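Local structure of uncharacterized conserved protein (Staphylococcus epidermidis, 3FRM) at residues 121-126 with 163-168. The protein is of unknown function but carries a GNAT-type acetyltransferase domain, so it may transfer acyl groups from a coenzyme A thioester. Numbering follows the deposited sequence.
Sequences IQLVSS and DIERLV. With NA (sodium ion), chain G.
Strand 120-123, outermost in the sheet of this chain, runs antiparallel to the start of strand 165-171, their short axes 151° apart. Gln122 and Val168 form a hydrogen-bonded pair: Gln122 N gives a nearly straight bond to Val168 O (3.0 Å), Val168 N answers to Gln122 O, and both donors lie in the plane of the carbonyl they meet. Where the strand gives way to loop, Val124 N still reaches Arg166 O at 3.0 Å, but from above the carbonyl plane and with a more bent N-H...O angle of 147°. CA-H...O contacts from Ile121, Leu123 and Leu167 fill in between.

On one face of the sheet the Leu167 branch CD2 lies over the Gln122 carbonyl, 3.4 Å from Gln122 O, and touches Leu123 CD1 at 4.0 Å; the two leucine side chains run alongside each other in one direction. Ile121 CG2 meets the same methyl obliquely, and Tyr211 of helix 204-216 packs against all three residues. On the other face Val124 turns its two methyls to different neighbours: CG1 touches Val168 CG2 at 3.5 Å, the two side chains crossing at about a right angle, while with chi1 at -39° CG2 is set between the backbone N and C of its own residue and rests on Arg166 CB. Tyr132 of helix 129-136 touches Val124, Arg166 and Val168.

Arg166 extends from CG to NE, away from the edge strand; its NH1 is hydrogen-bonded to Asp162 OD1, and Ile164 CG2 lies above one guanidinium face, displaced toward its rim. Ile164 O binds the sodium ion at 2.8 Å, together with Asp162 OD1 and the carbonyls of Tyr159 and Asn160. Asp162 thus links the arginine to the metal. The arrangement is an antiparallel edge pair of a GNAT-like sheet, its inner strand led in by a sodium-binding loop.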
# COMPACT_ATOMS: atom_id res chain seq x y z
N ILE A 121 24.13 0.69 14.20
CA ILE A 121 23.32 1.88 13.84
C ILE A 121 24.01 3.14 14.30
O ILE A 121 24.26 3.31 15.49
CB ILE A 121 21.90 1.85 14.46
CG1 ILE A 121 21.19 0.51 14.17
CG2 ILE A 121 21.05 3.05 13.95
CD1 ILE A 121 19.69 0.39 14.66
N GLN A 122 24.26 4.05 13.36
CA GLN A 122 25.09 5.22 13.63
C GLN A 122 24.33 6.48 13.27
O GLN A 122 23.58 6.49 12.29
CB GLN A 122 26.42 5.14 12.84
CG GLN A 122 27.33 3.95 13.19
CD GLN A 122 28.63 3.81 12.31
OE1 GLN A 122 29.06 4.72 11.57
NE2 GLN A 122 29.24 2.65 12.39
N LEU A 123 24.52 7.54 14.05
CA LEU A 123 24.14 8.90 13.63
C LEU A 123 25.00 9.28 12.45
O LEU A 123 26.19 8.99 12.44
CB LEU A 123 24.37 9.91 14.75
CG LEU A 123 23.12 10.25 15.58
CD1 LEU A 123 22.80 9.12 16.59
CD2 LEU A 123 23.32 11.60 16.29
N VAL A 124 24.43 9.93 11.45
CA VAL A 124 25.28 10.25 10.29
C VAL A 124 26.11 11.51 10.52
O VAL A 124 25.65 12.47 11.11
CB VAL A 124 24.52 10.27 8.94
CG1 VAL A 124 23.51 9.14 8.90
CG2 VAL A 124 23.85 11.60 8.69
N SER A 125 27.34 11.50 10.06
CA SER A 125 28.16 12.68 10.13
C SER A 125 28.97 12.68 8.88
O SER A 125 28.82 11.77 8.03
CB SER A 125 29.09 12.59 11.32
OG SER A 125 29.86 11.41 11.21
N SER A 126 29.86 13.67 8.79
CA SER A 126 30.73 13.85 7.64
C SER A 126 31.41 12.52 7.38
O SER A 126 31.83 12.25 6.26
CB SER A 126 31.77 14.92 7.93
OG SER A 126 32.68 14.49 8.94
N ASP A 163 18.32 20.55 11.13
CA ASP A 163 18.10 20.04 12.45
C ASP A 163 17.67 18.57 12.48
O ASP A 163 18.02 17.87 13.41
CB ASP A 163 17.25 21.03 13.24
CG ASP A 163 18.04 22.29 13.60
OD1 ASP A 163 19.19 22.15 14.12
OD2 ASP A 163 17.54 23.41 13.33
N ILE A 164 17.00 18.13 11.42
CA ILE A 164 16.82 16.73 11.05
C ILE A 164 18.05 15.87 11.37
O ILE A 164 19.17 16.25 11.03
CB ILE A 164 16.47 16.62 9.53
CG1 ILE A 164 15.26 17.49 9.21
CG2 ILE A 164 16.28 15.16 9.08
CD1 ILE A 164 14.66 17.32 7.80
N GLU A 165 17.83 14.76 12.09
CA GLU A 165 18.89 13.77 12.36
C GLU A 165 18.71 12.55 11.44
O GLU A 165 17.60 12.27 11.00
CB GLU A 165 18.91 13.34 13.82
CG GLU A 165 20.04 13.97 14.71
CD GLU A 165 21.21 14.59 13.93
OE1 GLU A 165 21.26 15.85 13.91
OE2 GLU A 165 22.07 13.86 13.35
N ARG A 166 19.82 11.86 11.13
CA ARG A 166 19.76 10.73 10.23
C ARG A 166 20.49 9.49 10.73
O ARG A 166 21.50 9.58 11.44
CB ARG A 166 20.27 11.14 8.86
CG ARG A 166 19.47 12.24 8.23
CD ARG A 166 20.30 12.94 7.19
NE ARG A 166 19.48 13.75 6.32
CZ ARG A 166 19.28 15.05 6.47
NH1 ARG A 166 19.87 15.71 7.47
NH2 ARG A 166 18.46 15.66 5.63
N LEU A 167 19.95 8.32 10.39
CA LEU A 167 20.58 7.05 10.73
C LEU A 167 21.03 6.17 9.55
O LEU A 167 20.37 6.14 8.55
CB LEU A 167 19.65 6.29 11.65
CG LEU A 167 19.40 7.06 12.95
CD1 LEU A 167 18.26 6.44 13.76
CD2 LEU A 167 20.66 7.22 13.79
N VAL A 168 22.15 5.47 9.68
CA VAL A 168 22.56 4.45 8.72
C VAL A 168 22.77 3.21 9.53
O VAL A 168 23.48 3.25 10.55
CB VAL A 168 23.93 4.77 8.03
CG1 VAL A 168 24.35 3.67 7.05
CG2 VAL A 168 23.87 6.07 7.31
NA NA G . 21.44 17.92 10.99